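Local coordinates for translation initiation factor eIF2B subunit beta (Schizosaccharomyces pombe, PDB 5B04), which forms part of the eIF2B complex, which catalyses the exchange of GDP for GTP on the gamma subunit of initiation factor eIF2, at residues I197-M202 against L224-K229; R231-I236 against A258-T263; P312-S317 against L371-L376; S207-L212 against R276-I281. One frame throughout, in Å; residues are numbered along the deposited sequence.

Contacts 2, 3 and 4 lie in one mixed sheet of the Rossmann-like domain, and contact 1 lies beside it. Contact 4 and contact 2 have centres about 10 Å apart and are sewn together, Ile236 N lying 2.7 Å from Ile211 O. Contact 4 joins contact 3 in the same way, about 15 Å between centres, through Val314 N and Val280 O. Contacts 2 and 3 do not touch; their centres are about 20 Å apart. Contact 1 reaches contact 3 through Gln200 NE2 and Thr374 O, and contact 2 through Met202 O and Arg231 NH1. Beyond contact 2 the sheet continues into an eIF2B delta chain.

Contact 1 of 4, residues I197-M202 against L224-K229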
loop_
_atom_site.group_PDB
_atom_site.type_symbol
_atom_site.label_atom_id
_atom_site.label_comp_id
_atom_site.label_asym_id
_atom_site.label_seq_id
_atom_site.Cartn_x
_atom_site.Cartn_y
_atom_site.Cartn_z
ATOM N N ILE C 197 20.916 18.698 -1.355
ATOM C CA ILE C 197 19.655 17.962 -1.347
ATOM C C ILE C 197 19.898 16.522 -1.782
ATOM O O ILE C 197 19.390 15.581 -1.170
ATOM C CB ILE C 197 18.596 18.613 -2.268
ATOM C CG1 ILE C 197 17.845 19.715 -1.519
ATOM C CG2 ILE C 197 17.600 17.581 -2.776
ATOM C CD1 ILE C 197 16.697 20.318 -2.304
ATOM N N GLU C 198 20.700 16.362 -2.831
ATOM C CA GLU C 198 20.979 15.053 -3.409
ATOM C C GLU C 198 21.667 14.108 -2.424
ATOM O O GLU C 198 21.567 12.889 -2.555
ATOM C CB GLU C 198 21.840 15.206 -4.665
ATOM C CG GLU C 198 23.225 15.779 -4.405
ATOM C CD GLU C 198 23.982 16.084 -5.683
ATOM O OE1 GLU C 198 23.472 15.747 -6.773
ATOM O OE2 GLU C 198 25.086 16.662 -5.598
ATOM N N VAL C 199 22.356 14.670 -1.436
ATOM C CA VAL C 199 23.096 13.868 -0.468
ATOM C C VAL C 199 22.173 13.146 0.509
ATOM O O VAL C 199 22.593 12.220 1.202
ATOM C CB VAL C 199 24.090 14.729 0.331
ATOM C CG1 VAL C 199 25.106 15.369 -0.602
ATOM C CG2 VAL C 199 23.351 15.789 1.133
ATOM N N GLN C 200 20.914 13.571 0.559
ATOM C CA GLN C 200 19.938 12.964 1.453
ATOM C C GLN C 200 19.300 11.736 0.814
ATOM O O GLN C 200 18.443 11.086 1.413
ATOM C CB GLN C 200 18.859 13.978 1.835
ATOM C CG GLN C 200 19.407 15.304 2.333
ATOM C CD GLN C 200 18.320 16.332 2.572
ATOM O OE1 GLN C 200 17.387 16.100 3.340
ATOM N NE2 GLN C 200 18.432 17.476 1.907
ATOM N N SER C 201 19.727 11.422 -0.406
ATOM C CA SER C 201 19.172 10.298 -1.150
ATOM C C SER C 201 19.602 8.958 -0.568
ATOM O O SER C 201 18.936 7.944 -0.767
ATOM C CB SER C 201 19.583 10.379 -2.619
ATOM O OG SER C 201 20.992 10.325 -2.757
ATOM N N MET C 202 20.715 8.960 0.158
ATOM C CA MET C 202 21.244 7.737 0.748
ATOM C C MET C 202 20.414 7.274 1.943
ATOM O O MET C 202 20.682 6.221 2.521
ATOM C CB MET C 202 22.700 7.939 1.168
ATOM C CG MET C 202 23.657 8.154 0.006
ATOM S SD MET C 202 23.702 6.747 -1.122
ATOM C CE MET C 202 25.058 7.213 -2.197
ATOM N N LEU C 224 18.305 11.394 -7.592
ATOM C CA LEU C 224 18.396 10.021 -8.077
ATOM C C LEU C 224 19.824 9.628 -8.443
ATOM O O LEU C 224 20.302 8.563 -8.052
ATOM C CB LEU C 224 17.483 9.826 -9.290
ATOM C CG LEU C 224 15.978 9.990 -9.063
ATOM C CD1 LEU C 224 15.226 9.888 -10.380
ATOM C CD2 LEU C 224 15.469 8.956 -8.073
ATOM N N ARG C 225 20.500 10.492 -9.193
ATOM C CA ARG C 225 21.832 10.184 -9.706
ATOM C C ARG C 225 22.890 10.141 -8.607
ATOM O O ARG C 225 23.912 9.471 -8.752
ATOM C CB ARG C 225 22.232 11.197 -10.779
ATOM C CG ARG C 225 21.322 11.184 -11.999
ATOM C CD ARG C 225 21.642 12.320 -12.955
ATOM N NE ARG C 225 22.921 12.129 -13.631
ATOM C CZ ARG C 225 23.406 12.952 -14.555
ATOM N NH1 ARG C 225 22.717 14.029 -14.911
ATOM N NH2 ARG C 225 24.578 12.703 -15.120
ATOM N N PHE C 226 22.649 10.852 -7.510
ATOM C CA PHE C 226 23.596 10.857 -6.400
ATOM C C PHE C 226 23.583 9.516 -5.678
ATOM O O PHE C 226 24.620 9.041 -5.216
ATOM C CB PHE C 226 23.287 11.989 -5.418
ATOM C CG PHE C 226 24.305 12.132 -4.319
ATOM C CD1 PHE C 226 24.187 11.406 -3.145
ATOM C CD2 PHE C 226 25.384 12.987 -4.466
ATOM C CE1 PHE C 226 25.123 11.532 -2.138
ATOM C CE2 PHE C 226 26.323 13.119 -3.459
ATOM C CZ PHE C 226 26.192 12.390 -2.294
ATOM N N ALA C 227 22.405 8.913 -5.576
ATOM C CA ALA C 227 22.276 7.596 -4.968
ATOM C C ALA C 227 22.660 6.515 -5.970
ATOM O O ALA C 227 22.974 5.386 -5.593
ATOM C CB ALA C 227 20.858 7.376 -4.463
ATOM N N ALA C 228 22.644 6.877 -7.248
ATOM C CA ALA C 228 22.862 5.926 -8.333
ATOM C C ALA C 228 24.321 5.507 -8.479
ATOM O O ALA C 228 24.611 4.440 -9.023
ATOM C CB ALA C 228 22.362 6.509 -9.639
ATOM N N LYS C 229 25.237 6.347 -8.007
ATOM C CA LYS C 229 26.663 6.060 -8.127
ATOM C C LYS C 229 27.052 4.817 -7.336
ATOM O O LYS C 229 27.870 4.017 -7.786
ATOM C CB LYS C 229 27.496 7.249 -7.650
ATOM C CG LYS C 229 27.422 8.481 -8.539
ATOM C CD LYS C 229 27.899 9.724 -7.797
ATOM C CE LYS C 229 27.745 9.571 -6.286
ATOM N NZ LYS C 229 28.023 10.832 -5.550
#
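The Phe226 ring packs against Glu198, Val199, Ser201 and Met202. Phe226 has the largest buried surface in this contact, followed by Met202 and Ala227. Its CG stands anti to the backbone N (chi1 -174°), on the side facing the 3-10 turn. Val199 CA lies over one face, 3.9 Å from the ring centroid, in a CH-pi contact. Val199 CG1 touches the rim at CZ. The chain of Glu198 crosses the Phe226 side chain at about a right angle, with Glu198 CG 3.5 Å from Phe226 CD2. Ser201 OG sits at the ring edge near CD1. This hydroxyl donates to Glu198 O at 2.6 Å, nearly in line with the carbonyl, and the same oxygen also accepts from Ser201 N. On the opposite face, toward the rim, lies Lys229 NZ, from the same segment as the ring. Met202 bends at chi2, and its CE reaches Phe226 O at 3.6 Å and also touches Ala227 CA. Ala227 CB packs against Ser201 OG at 3.4 Å. Leu205 also packs on Ala227, and Phe223 of helix 218-228 touches Ser201. The segments meet through van der Waals packing, with no hydrogen bond between them. This is a helix-to-loop contact in a Rossmann-like alpha/beta domain: the 3-10 turn leading to strand 210-214 rests on the C-terminal part of helix 218-228, which follows that strand.

Contact 2 of 4, residues R231-I236 against A258-T263; sequences RKFSVI and AGIDTT
Phe233 O accepts from Asp261 N at 3.1 Å, the first of three backbone hydrogen bonds across this contact. Val235 N then donates to Asp261 O at 2.9 Å, and Thr263 N to Val235 O at 3.0 Å. The bonds alternate as in a parallel ladder, with Ser234, Val235 and Ile236 beside Asp261, Thr262 and Thr263. The strand axes are 13° apart. CA-H...O contacts add to the ladder, among them Thr262 CA to Val235 O at 3.3 Å.

The apolar contacts centre on Ile260. Its side chain lies beside that of Phe233 and points the same way. Ile260 CD1 approaches Phe233 CZ at 3.9 Å, and Ile260 CG2 meets Val235 CG2 at 3.7 Å. Val235 CG2 also lies in plane at the edge of the Phe233 ring. Leu224 and Ala227 of helix 218-228 pack on this ring too. An alanine in place of Phe233 would probably open a gap beside Ile260 CD1 and leave Leu224 and Ala227 without the ring they pack on.

The polar side chains make packing contacts but no hydrogen bonds between the strands. Ser234 OG packs on Asp261 CB at 3.2 Å, while Thr262 OG1 donates back to Ile260 O from above the carbonyl plane. Gly259 ends helix 245-257 in a Schellman motif with positive phi (88°). Thr262 and Thr263 pair in parallel with a strand of an eIF2B delta chain. The contact pairs the two strands of the beta-alpha-beta unit of strand 234-238, helix 245-257 and strand 261-265, characteristic of a Rossmann-like sheet.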
loop_
_atom_site.group_PDB
_atom_site.type_symbol
_atom_site.label_atom_id
_atom_site.label_comp_id
_atom_site.label_asym_id
_atom_site.label_seq_id
_atom_site.Cartn_x
_atom_site.Cartn_y
_atom_site.Cartn_z
ATOM N N ARG C 231 24.489 2.876 -5.531
ATOM C CA ARG C 231 23.361 1.954 -5.450
ATOM C C ARG C 231 22.601 1.847 -6.766
ATOM O O ARG C 231 22.274 2.855 -7.391
ATOM C CB ARG C 231 22.410 2.384 -4.333
ATOM C CG ARG C 231 23.083 2.500 -2.979
ATOM C CD ARG C 231 22.120 2.987 -1.915
ATOM N NE ARG C 231 22.793 3.185 -0.635
ATOM C CZ ARG C 231 22.207 3.682 0.449
ATOM N NH1 ARG C 231 20.930 4.034 0.411
ATOM N NH2 ARG C 231 22.899 3.826 1.570
ATOM N N LYS C 232 22.320 0.615 -7.179
ATOM C CA LYS C 232 21.588 0.376 -8.416
ATOM C C LYS C 232 20.130 0.034 -8.132
ATOM O O LYS C 232 19.826 -0.967 -7.481
ATOM C CB LYS C 232 22.251 -0.741 -9.223
ATOM C CG LYS C 232 23.733 -0.516 -9.477
ATOM C CD LYS C 232 24.094 -0.778 -10.930
ATOM C CE LYS C 232 25.117 0.230 -11.430
ATOM N NZ LYS C 232 25.526 -0.036 -12.837
ATOM N N PHE C 233 19.232 0.880 -8.626
ATOM C CA PHE C 233 17.802 0.699 -8.418
ATOM C C PHE C 233 17.037 0.966 -9.709
ATOM O O PHE C 233 17.632 1.061 -10.782
ATOM C CB PHE C 233 17.302 1.616 -7.297
ATOM C CG PHE C 233 17.725 3.051 -7.452
ATOM C CD1 PHE C 233 18.927 3.495 -6.925
ATOM C CD2 PHE C 233 16.918 3.957 -8.121
ATOM C CE1 PHE C 233 19.318 4.812 -7.066
ATOM C CE2 PHE C 233 17.304 5.277 -8.263
ATOM C CZ PHE C 233 18.505 5.706 -7.735
ATOM N N SER C 234 15.718 1.086 -9.603
ATOM C CA SER C 234 14.881 1.309 -10.774
ATOM C C SER C 234 14.023 2.559 -10.626
ATOM O O SER C 234 13.550 2.873 -9.534
ATOM C CB SER C 234 13.987 0.093 -11.032
ATOM O OG SER C 234 14.761 -1.075 -11.245
ATOM N N VAL C 235 13.827 3.267 -11.733
ATOM C CA VAL C 235 12.976 4.449 -11.744
ATOM C C VAL C 235 11.995 4.407 -12.909
ATOM O O VAL C 235 12.390 4.231 -14.061
ATOM C CB VAL C 235 13.804 5.752 -11.827
ATOM C CG1 VAL C 235 12.909 6.939 -12.162
ATOM C CG2 VAL C 235 14.550 5.996 -10.525
ATOM N N ILE C 236 10.712 4.553 -12.599
ATOM C CA ILE C 236 9.694 4.686 -13.631
ATOM C C ILE C 236 9.390 6.162 -13.849
ATOM O O ILE C 236 8.933 6.851 -12.938
ATOM C CB ILE C 236 8.399 3.938 -13.264
ATOM C CG1 ILE C 236 8.682 2.449 -13.058
ATOM C CG2 ILE C 236 7.351 4.131 -14.345
ATOM C CD1 ILE C 236 7.448 1.634 -12.737
ATOM N N ALA C 258 23.051 6.912 -16.259
ATOM C CA ALA C 258 23.631 6.974 -14.922
ATOM C C ALA C 258 23.657 5.596 -14.270
ATOM O O ALA C 258 24.144 5.438 -13.151
ATOM C CB ALA C 258 22.858 7.956 -14.055
ATOM N N GLY C 259 23.130 4.601 -14.975
ATOM C CA GLY C 259 23.097 3.245 -14.465
ATOM C C GLY C 259 21.859 2.961 -13.638
ATOM O O GLY C 259 21.902 2.179 -12.688
ATOM N N ILE C 260 20.752 3.603 -13.997
ATOM C CA ILE C 260 19.477 3.360 -13.335
ATOM C C ILE C 260 18.511 2.663 -14.283
ATOM O O ILE C 260 18.314 3.109 -15.412
ATOM C CB ILE C 260 18.827 4.665 -12.837
ATOM C CG1 ILE C 260 19.782 5.431 -11.923
ATOM C CG2 ILE C 260 17.521 4.369 -12.116
ATOM C CD1 ILE C 260 19.201 6.728 -11.397
ATOM N N ASP C 261 17.916 1.568 -13.821
ATOM C CA ASP C 261 16.916 0.856 -14.606
ATOM C C ASP C 261 15.711 1.764 -14.836
ATOM O O ASP C 261 14.807 1.840 -14.004
ATOM C CB ASP C 261 16.498 -0.437 -13.903
ATOM C CG ASP C 261 15.750 -1.388 -14.818
ATOM O OD1 ASP C 261 14.769 -0.961 -15.463
ATOM O OD2 ASP C 261 16.148 -2.569 -14.896
ATOM N N THR C 262 15.712 2.454 -15.972
ATOM C CA THR C 262 14.691 3.450 -16.269
ATOM C C THR C 262 13.614 2.916 -17.206
ATOM O O THR C 262 13.913 2.347 -18.256
ATOM C CB THR C 262 15.315 4.714 -16.895
ATOM O OG1 THR C 262 16.166 5.354 -15.936
ATOM C CG2 THR C 262 14.234 5.693 -17.329
ATOM N N THR C 263 12.357 3.101 -16.812
ATOM C CA THR C 263 11.228 2.766 -17.666
ATOM C C THR C 263 10.410 4.020 -17.963
ATOM O O THR C 263 10.088 4.791 -17.058
ATOM C CB THR C 263 10.319 1.697 -17.023
ATOM O OG1 THR C 263 11.098 0.542 -16.686
ATOM C CG2 THR C 263 9.209 1.292 -17.983
#

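Contact 3 of 4, residues P312-S317 against L371-L376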
loop_
_atom_site.group_PDB
_atom_site.type_symbol
_atom_site.label_atom_id
_atom_site.label_comp_id
_atom_site.label_asym_id
_atom_site.label_seq_id
_atom_site.Cartn_x
_atom_site.Cartn_y
_atom_site.Cartn_z
ATOM N N PRO C 312 4.118 5.874 -0.294
ATOM C CA PRO C 312 4.621 7.165 0.192
ATOM C C PRO C 312 4.921 8.160 -0.928
ATOM O O PRO C 312 5.476 7.784 -1.960
ATOM C CB PRO C 312 5.911 6.784 0.926
ATOM C CG PRO C 312 5.713 5.366 1.320
ATOM C CD PRO C 312 4.922 4.748 0.209
ATOM N N VAL C 313 4.553 9.419 -0.711
ATOM C CA VAL C 313 4.850 10.482 -1.665
ATOM C C VAL C 313 5.906 11.424 -1.099
ATOM O O VAL C 313 5.676 12.100 -0.096
ATOM C CB VAL C 313 3.589 11.291 -2.028
ATOM C CG1 VAL C 313 3.960 12.528 -2.834
ATOM C CG2 VAL C 313 2.603 10.425 -2.792
ATOM N N VAL C 314 7.066 11.457 -1.746
ATOM C CA VAL C 314 8.158 12.321 -1.314
ATOM C C VAL C 314 8.330 13.480 -2.289
ATOM O O VAL C 314 8.198 13.307 -3.500
ATOM C CB VAL C 314 9.481 11.545 -1.202
ATOM C CG1 VAL C 314 10.472 12.309 -0.340
ATOM C CG2 VAL C 314 9.235 10.165 -0.622
ATOM N N VAL C 315 8.621 14.661 -1.756
ATOM C CA VAL C 315 8.797 15.846 -2.587
ATOM C C VAL C 315 10.156 16.497 -2.352
ATOM O O VAL C 315 10.490 16.871 -1.229
ATOM C CB VAL C 315 7.690 16.885 -2.328
ATOM C CG1 VAL C 315 7.919 18.127 -3.176
ATOM C CG2 VAL C 315 6.325 16.283 -2.614
ATOM N N CYS C 316 10.934 16.625 -3.422
ATOM C CA CYS C 316 12.235 17.280 -3.351
ATOM C C CYS C 316 12.143 18.707 -3.878
ATOM O O CYS C 316 11.864 18.925 -5.057
ATOM C CB CYS C 316 13.280 16.490 -4.141
ATOM S SG CYS C 316 13.520 14.793 -3.573
ATOM N N SER C 317 12.379 19.677 -3.001
ATOM C CA SER C 317 12.251 21.081 -3.375
ATOM C C SER C 317 13.080 21.999 -2.486
ATOM O O SER C 317 13.196 21.775 -1.282
ATOM C CB SER C 317 10.784 21.508 -3.321
ATOM O OG SER C 317 10.638 22.874 -3.665
ATOM N N LEU C 371 6.622 13.295 2.922
ATOM C CA LEU C 371 7.915 13.860 3.287
ATOM C C LEU C 371 8.401 14.907 2.289
ATOM O O LEU C 371 8.320 14.712 1.076
ATOM C CB LEU C 371 8.956 12.745 3.412
ATOM C CG LEU C 371 10.387 13.183 3.730
ATOM C CD1 LEU C 371 10.455 13.812 5.111
ATOM C CD2 LEU C 371 11.346 12.011 3.619
ATOM N N PHE C 372 8.906 16.021 2.811
ATOM C CA PHE C 372 9.545 17.036 1.986
ATOM C C PHE C 372 11.061 16.951 2.115
ATOM O O PHE C 372 11.604 17.096 3.210
ATOM C CB PHE C 372 9.072 18.439 2.373
ATOM C CG PHE C 372 7.716 18.800 1.837
ATOM C CD1 PHE C 372 7.564 19.202 0.521
ATOM C CD2 PHE C 372 6.598 18.754 2.652
ATOM C CE1 PHE C 372 6.319 19.540 0.024
ATOM C CE2 PHE C 372 5.350 19.092 2.163
ATOM C CZ PHE C 372 5.211 19.486 0.847
ATOM N N ILE C 373 11.738 16.707 0.998
ATOM C CA ILE C 373 13.195 16.748 0.971
ATOM C C ILE C 373 13.656 18.134 0.536
ATOM O O ILE C 373 13.465 18.528 -0.613
ATOM C CB ILE C 373 13.784 15.686 0.024
ATOM C CG1 ILE C 373 13.506 14.281 0.559
ATOM C CG2 ILE C 373 15.283 15.893 -0.139
ATOM C CD1 ILE C 373 14.258 13.952 1.830
ATOM N N THR C 374 14.253 18.874 1.464
ATOM C CA THR C 374 14.693 20.235 1.182
ATOM C C THR C 374 16.181 20.408 1.454
ATOM O O THR C 374 16.836 19.502 1.967
ATOM C CB THR C 374 13.914 21.264 2.022
ATOM O OG1 THR C 374 14.272 21.127 3.403
ATOM C CG2 THR C 374 12.414 21.059 1.866
ATOM N N ASN C 375 16.711 21.577 1.108
ATOM C CA ASN C 375 18.107 21.894 1.386
ATOM C C ASN C 375 18.320 22.196 2.865
ATOM O O ASN C 375 19.454 22.316 3.329
ATOM C CB ASN C 375 18.573 23.074 0.531
ATOM C CG ASN C 375 17.602 24.235 0.561
ATOM O OD1 ASN C 375 16.392 24.047 0.439
ATOM N ND2 ASN C 375 18.127 25.444 0.723
ATOM N N LEU C 376 17.219 22.319 3.598
ATOM C CA LEU C 376 17.271 22.488 5.045
ATOM C C LEU C 376 17.124 21.138 5.736
ATOM O O LEU C 376 17.300 21.026 6.949
ATOM C CB LEU C 376 16.179 23.449 5.520
ATOM C CG LEU C 376 16.539 24.933 5.648
ATOM C CD1 LEU C 376 17.171 25.468 4.372
ATOM C CD2 LEU C 376 15.303 25.741 6.016
#
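Two neighbouring parallel strands of the central sheet meet here, 313-316 and 371-374, with Val314, Val315 and Cys316 beside Leu371, Phe372 and Ile373. Both backbone polar atoms of Val315 are bonded to the other strand: its N donates to Leu371 O at 2.8 Å, and its O accepts from Ile373 N. Ser317 N continues the ladder to Ile373 O at 2.9 Å. Leu371 N to Val313 O, at 3.4 Å, is weak. The strand axes cross at -21°.

Val315 and Phe372 share one face of the sheet and lie side by side, pointing the same way. With Phe372 CG anti to the carbonyl carbon (chi1 -78°), beside the backbone N, the ring lies alongside Val315. Phe372 CD1 comes 3.7 Å from Val315 CB, while Phe372 CE1 meets Val315 CG1 at 3.8 Å. Leu293 of strand 293-296 packs on both. An alanine in place of Phe372 would probably leave Val315 and Leu293 without the ring they pack on, opening a gap on this face.

The other face carries Val314, Cys316, Leu371 and Ile373. Val314 CG1 meets Ile373 CG1 at 3.7 Å, and Cys316 SG touches Ile373 CB at 3.7 Å. Phe223 of helix 218-228 covers Cys316 and Ile373. Thr374 OG1 accepts from Leu376 N in an ST turn and also bonds to Gly377 O. Apolar side chains on both faces of parallel strands are characteristic of the Rossmann-like alpha/beta core.

Contact 4 of 4, residues S207-L212 against R276-I281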
loop_
_atom_site.group_PDB
_atom_site.type_symbol
_atom_site.label_atom_id
_atom_site.label_comp_id
_atom_site.label_asym_id
_atom_site.label_seq_id
_atom_site.Cartn_x
_atom_site.Cartn_y
_atom_site.Cartn_z
ATOM N N SER C 207 18.922 -0.065 -2.772
ATOM C CA SER C 207 19.072 -0.969 -3.906
ATOM C C SER C 207 17.806 -1.778 -4.177
ATOM O O SER C 207 17.084 -2.153 -3.252
ATOM C CB SER C 207 20.255 -1.913 -3.678
ATOM O OG SER C 207 21.467 -1.189 -3.550
ATOM N N ASN C 208 17.549 -2.020 -5.461
ATOM C CA ASN C 208 16.441 -2.856 -5.926
ATOM C C ASN C 208 15.049 -2.320 -5.589
ATOM O O ASN C 208 14.053 -3.017 -5.775
ATOM C CB ASN C 208 16.589 -4.277 -5.377
ATOM C CG ASN C 208 17.833 -4.973 -5.894
ATOM O OD1 ASN C 208 18.918 -4.833 -5.329
ATOM N ND2 ASN C 208 17.682 -5.723 -6.979
ATOM N N GLU C 209 14.980 -1.086 -5.102
ATOM C CA GLU C 209 13.692 -0.427 -4.913
ATOM C C GLU C 209 13.187 0.106 -6.248
ATOM O O GLU C 209 13.965 0.294 -7.182
ATOM C CB GLU C 209 13.795 0.711 -3.893
ATOM C CG GLU C 209 13.763 0.265 -2.439
ATOM C CD GLU C 209 13.541 1.423 -1.481
ATOM O OE1 GLU C 209 13.819 2.578 -1.867
ATOM O OE2 GLU C 209 13.084 1.180 -0.344
ATOM N N ILE C 210 11.881 0.340 -6.338
ATOM C CA ILE C 210 11.295 0.916 -7.541
ATOM C C ILE C 210 10.705 2.289 -7.241
ATOM O O ILE C 210 9.834 2.427 -6.381
ATOM C CB ILE C 210 10.207 0.006 -8.137
ATOM C CG1 ILE C 210 10.835 -1.277 -8.681
ATOM C CG2 ILE C 210 9.452 0.730 -9.240
ATOM C CD1 ILE C 210 9.858 -2.172 -9.413
ATOM N N ILE C 211 11.187 3.300 -7.956
ATOM C CA ILE C 211 10.775 4.676 -7.711
ATOM C C ILE C 211 9.954 5.244 -8.862
ATOM O O ILE C 211 10.376 5.203 -10.017
ATOM C CB ILE C 211 11.993 5.587 -7.477
ATOM C CG1 ILE C 211 12.895 4.997 -6.393
ATOM C CG2 ILE C 211 11.546 6.993 -7.108
ATOM C CD1 ILE C 211 12.192 4.768 -5.073
ATOM N N LEU C 212 8.778 5.773 -8.542
ATOM C CA LEU C 212 7.951 6.435 -9.541
ATOM C C LEU C 212 8.134 7.944 -9.478
ATOM O O LEU C 212 8.014 8.554 -8.415
ATOM C CB LEU C 212 6.475 6.086 -9.354
ATOM C CG LEU C 212 5.518 6.847 -10.276
ATOM C CD1 LEU C 212 5.784 6.499 -11.733
ATOM C CD2 LEU C 212 4.068 6.574 -9.912
ATOM N N ARG C 276 3.700 -2.084 -7.711
ATOM C CA ARG C 276 5.077 -2.538 -7.554
ATOM C C ARG C 276 6.022 -1.365 -7.304
ATOM O O ARG C 276 7.234 -1.488 -7.477
ATOM C CB ARG C 276 5.529 -3.322 -8.789
ATOM C CG ARG C 276 4.557 -4.408 -9.224
ATOM C CD ARG C 276 4.507 -5.566 -8.239
ATOM N NE ARG C 276 5.331 -6.693 -8.673
ATOM C CZ ARG C 276 6.519 -6.995 -8.159
ATOM N NH1 ARG C 276 7.029 -6.259 -7.182
ATOM N NH2 ARG C 276 7.194 -8.040 -8.619
ATOM N N VAL C 277 5.462 -0.230 -6.900
ATOM C CA VAL C 277 6.260 0.957 -6.615
ATOM C C VAL C 277 6.425 1.162 -5.114
ATOM O O VAL C 277 5.447 1.145 -4.365
ATOM C CB VAL C 277 5.636 2.227 -7.227
ATOM C CG1 VAL C 277 6.441 3.457 -6.834
ATOM C CG2 VAL C 277 5.552 2.107 -8.739
ATOM N N ASN C 278 7.668 1.357 -4.681
ATOM C CA ASN C 278 7.965 1.588 -3.274
ATOM C C ASN C 278 7.728 3.034 -2.858
ATOM O O ASN C 278 7.108 3.301 -1.828
ATOM C CB ASN C 278 9.413 1.200 -2.965
ATOM C CG ASN C 278 9.664 -0.285 -3.121
ATOM O OD1 ASN C 278 10.397 -0.711 -4.013
ATOM N ND2 ASN C 278 9.061 -1.082 -2.248
ATOM N N LYS C 279 8.230 3.967 -3.661
ATOM C CA LYS C 279 8.177 5.382 -3.316
ATOM C C LYS C 279 7.868 6.268 -4.517
ATOM O O LYS C 279 8.303 5.992 -5.635
ATOM C CB LYS C 279 9.504 5.825 -2.690
ATOM C CG LYS C 279 9.781 5.242 -1.315
ATOM C CD LYS C 279 11.240 5.414 -0.927
ATOM C CE LYS C 279 11.488 4.943 0.496
ATOM N NZ LYS C 279 10.920 3.589 0.743
ATOM N N VAL C 280 7.115 7.334 -4.271
ATOM C CA VAL C 280 6.901 8.372 -5.270
ATOM C C VAL C 280 7.777 9.575 -4.945
ATOM O O VAL C 280 7.726 10.109 -3.836
ATOM C CB VAL C 280 5.424 8.811 -5.342
ATOM C CG1 VAL C 280 5.305 10.224 -5.896
ATOM C CG2 VAL C 280 4.623 7.838 -6.184
ATOM N N ILE C 281 8.591 9.989 -5.909
ATOM C CA ILE C 281 9.440 11.159 -5.729
ATOM C C ILE C 281 9.095 12.225 -6.762
ATOM O O ILE C 281 9.328 12.049 -7.959
ATOM C CB ILE C 281 10.930 10.799 -5.829
ATOM C CG1 ILE C 281 11.319 9.860 -4.686
ATOM C CG2 ILE C 281 11.784 12.056 -5.794
ATOM C CD1 ILE C 281 12.786 9.493 -4.666
#
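Asn278 holds the backbone of Ile210 with two bonds. Its OD1 accepts from Ile210 N at 3.0 Å, in the plane of the amide and on a lone pair. Its backbone N donates to Ile210 O, also at 3.0 Å. The Asn278 side chain takes the place of a backbone acceptor where the ladder begins. Leu212 N donates to Lys279 O at 3.0 Å and Leu212 O accepts from Ile281 N at 2.9 Å. The Ile211 backbone bonds on the other side to Ser234 and Ile236 of strand 234-238.

Glu209 OE2 forms a weak, long salt bridge with Lys279 NZ at 3.4 Å. Its stronger partner is Arg276 of the second subunit, another copy of this protein. The Glu209 carboxylate stacks on the Asn278 amide, their planes 20° apart.

Apolar groups cover both faces. Val277 CG1 rests on Leu212 CB at 3.6 Å, and Leu212 CD2 lies beside Val280 CG2. On the face of Ile211 and Lys279, Ile211 CG2 meets Ile281 CD1 at 3.7 Å. Val302 of helix 299-308 packs on Leu212 and Val280. Strands 210-214 and 279-282 join the two halves of the 3-2-1-4-5-6 parallel part of the sheet, the strand order of the Rossmann fold.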